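Local coordinates for serine protease inhibitor 2 (Anopheles gambiae, PDB 3PZF), which inhibits clip-domain serine proteases that activate phenoloxidase, forming a covalent complex with CLIPB9, and so restrains melanization in mosquito hemolymph, at residues A232-L237 / Y247-N252. Sequence-based numbering, arbitrary orientation.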
loop_
_atom_site.group_PDB
_atom_site.type_symbol
_atom_site.label_atom_id
_atom_site.label_comp_id
_atom_site.label_asym_id
_atom_site.label_seq_id
_atom_site.Cartn_x
_atom_site.Cartn_y
_atom_site.Cartn_z
ATOM N N ALA A 232 -8.655 -1.650 20.686
ATOM C CA ALA A 232 -7.490 -0.880 20.252
ATOM C C ALA A 232 -7.790 0.601 20.231
ATOM O O ALA A 232 -8.934 1.004 19.975
ATOM C CB ALA A 232 -7.091 -1.318 18.813
ATOM N N GLN A 233 -6.759 1.413 20.447
ATOM C CA GLN A 233 -6.883 2.848 20.258
ATOM C C GLN A 233 -6.657 3.168 18.815
ATOM O O GLN A 233 -5.840 2.521 18.140
ATOM C CB GLN A 233 -5.864 3.588 21.115
ATOM C CG GLN A 233 -6.215 3.595 22.634
ATOM C CD GLN A 233 -5.016 4.062 23.439
ATOM O OE1 GLN A 233 -3.976 3.388 23.452
ATOM N NE2 GLN A 233 -5.139 5.233 24.084
ATOM N N ILE A 234 -7.412 4.131 18.302
ATOM C CA ILE A 234 -7.172 4.570 16.944
ATOM C C ILE A 234 -6.896 6.062 16.925
ATOM O O ILE A 234 -7.579 6.826 17.593
ATOM C CB ILE A 234 -8.385 4.229 16.050
ATOM C CG1 ILE A 234 -8.697 2.727 16.178
ATOM C CG2 ILE A 234 -8.077 4.591 14.635
ATOM C CD1 ILE A 234 -9.899 2.257 15.365
ATOM N N LEU A 235 -5.913 6.474 16.132
ATOM C CA LEU A 235 -5.479 7.878 16.066
ATOM C C LEU A 235 -5.292 8.312 14.621
ATOM O O LEU A 235 -4.785 7.545 13.807
ATOM C CB LEU A 235 -4.133 8.036 16.814
ATOM C CG LEU A 235 -3.422 9.384 16.670
ATOM C CD1 LEU A 235 -4.076 10.474 17.564
ATOM C CD2 LEU A 235 -1.938 9.271 17.057
ATOM N N ARG A 236 -5.644 9.559 14.320
ATOM C CA ARG A 236 -5.446 10.123 12.986
ATOM C C ARG A 236 -4.470 11.289 13.046
ATOM O O ARG A 236 -4.728 12.258 13.768
ATOM C CB ARG A 236 -6.810 10.640 12.447
ATOM C CG ARG A 236 -6.701 11.454 11.143
ATOM C CD ARG A 236 -8.114 12.042 10.803
ATOM N NE ARG A 236 -8.130 12.901 9.623
ATOM C CZ ARG A 236 -7.936 14.209 9.643
ATOM N NH1 ARG A 236 -7.706 14.829 10.794
ATOM N NH2 ARG A 236 -8.021 14.910 8.512
ATOM N N LEU A 237 -3.371 11.204 12.282
ATOM C CA LEU A 237 -2.461 12.337 12.074
ATOM C C LEU A 237 -2.525 12.750 10.608
ATOM O O LEU A 237 -2.080 11.997 9.731
ATOM C CB LEU A 237 -1.001 11.966 12.402
ATOM C CG LEU A 237 -0.771 11.495 13.839
ATOM C CD1 LEU A 237 0.773 11.312 14.053
ATOM C CD2 LEU A 237 -1.395 12.464 14.871
ATOM N N TYR A 247 -3.447 6.823 9.717
ATOM C CA TYR A 247 -4.149 6.300 10.885
ATOM C C TYR A 247 -3.309 5.248 11.580
ATOM O O TYR A 247 -2.567 4.515 10.921
ATOM C CB TYR A 247 -5.464 5.658 10.465
ATOM C CG TYR A 247 -6.604 6.614 10.193
ATOM C CD1 TYR A 247 -6.782 7.172 8.926
ATOM C CD2 TYR A 247 -7.531 6.947 11.203
ATOM C CE1 TYR A 247 -7.856 8.051 8.667
ATOM C CE2 TYR A 247 -8.605 7.805 10.934
ATOM C CZ TYR A 247 -8.754 8.358 9.678
ATOM O OH TYR A 247 -9.857 9.201 9.456
ATOM N N PHE A 248 -3.393 5.202 12.919
ATOM C CA PHE A 248 -2.658 4.224 13.719
ATOM C C PHE A 248 -3.675 3.441 14.521
ATOM O O PHE A 248 -4.537 4.046 15.157
ATOM C CB PHE A 248 -1.696 4.932 14.699
ATOM C CG PHE A 248 -0.675 5.808 14.012
ATOM C CD1 PHE A 248 0.600 5.330 13.748
ATOM C CD2 PHE A 248 -1.016 7.086 13.569
ATOM C CE1 PHE A 248 1.525 6.120 13.085
ATOM C CE2 PHE A 248 -0.082 7.880 12.904
ATOM C CZ PHE A 248 1.196 7.398 12.677
ATOM N N ILE A 249 -3.571 2.118 14.513
ATOM C CA ILE A 249 -4.417 1.276 15.367
ATOM C C ILE A 249 -3.510 0.536 16.339
ATOM O O ILE A 249 -2.734 -0.326 15.921
ATOM C CB ILE A 249 -5.229 0.272 14.549
ATOM C CG1 ILE A 249 -6.155 1.026 13.568
ATOM C CG2 ILE A 249 -6.024 -0.667 15.469
ATOM C CD1 ILE A 249 -6.871 0.095 12.526
ATOM N N LEU A 250 -3.623 0.895 17.623
ATOM C CA LEU A 250 -2.720 0.409 18.668
ATOM C C LEU A 250 -3.526 -0.495 19.582
ATOM O O LEU A 250 -4.380 -0.016 20.338
ATOM C CB LEU A 250 -2.156 1.594 19.456
ATOM C CG LEU A 250 -1.300 1.259 20.701
ATOM C CD1 LEU A 250 0.023 0.592 20.309
ATOM C CD2 LEU A 250 -1.039 2.525 21.496
ATOM N N PRO A 251 -3.282 -1.811 19.513
ATOM C CA PRO A 251 -4.039 -2.765 20.335
ATOM C C PRO A 251 -3.894 -2.400 21.821
ATOM O O PRO A 251 -2.812 -2.016 22.229
ATOM C CB PRO A 251 -3.331 -4.110 20.058
ATOM C CG PRO A 251 -2.750 -3.945 18.658
ATOM C CD PRO A 251 -2.335 -2.484 18.590
ATOM N N ASN A 252 -4.975 -2.454 22.585
ATOM C CA ASN A 252 -4.868 -2.288 24.018
ATOM C C ASN A 252 -3.886 -3.325 24.538
ATOM O O ASN A 252 -3.619 -4.335 23.875
ATOM C CB ASN A 252 -6.240 -2.484 24.673
ATOM C CG ASN A 252 -7.286 -1.485 24.188
ATOM O OD1 ASN A 252 -6.984 -0.350 23.764
ATOM N ND2 ASN A 252 -8.537 -1.897 24.280
HETATM O O HOH W 1 -4.293 0.818 23.159
#
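Gln233 and Leu250, then Leu235 and Phe248, form two hydrogen-bonded pairs between antiparallel strands whose directions differ by 163°; Leu250 N to Gln233 O is nearly straight (2.8 Å, 171°). On one face, Arg236 lays its extended chain obliquely over the Tyr247 ring, with CB in a CH-pi contact 4.1 Å from the ring centroid. Arg236 CG, anti to the backbone N (chi1 171°), sits 4.0 Å above the Tyr247 ring plane, offset toward the rim, and the guanidinium salt-bridges Glu381. Arginine suits this place because its methylenes pack on an aromatic while its charge is met beyond. Farther along, Ile234 and Ile249 run side by side, and Ile249 CG2 meets Ala232 CB at 3.6 Å, where a small residue allows close approach. The strands form a beta hairpin in beta-sheet B of the serpin fold, and helices 257-263 and 266-274 pack on the face carrying Ala232, Ile234 and Ile249. On the other face, Leu237 crosses Phe248 at about a right angle, CD1 lying 3.7 Å from Phe248 CE2. Gln233 stands beside Leu250; a water lies 2.6 Å from Gln233 OE1 and 2.9 Å from Leu250 O, while Gln233 NE2 bonds Tyr224 OH and Ile367 O.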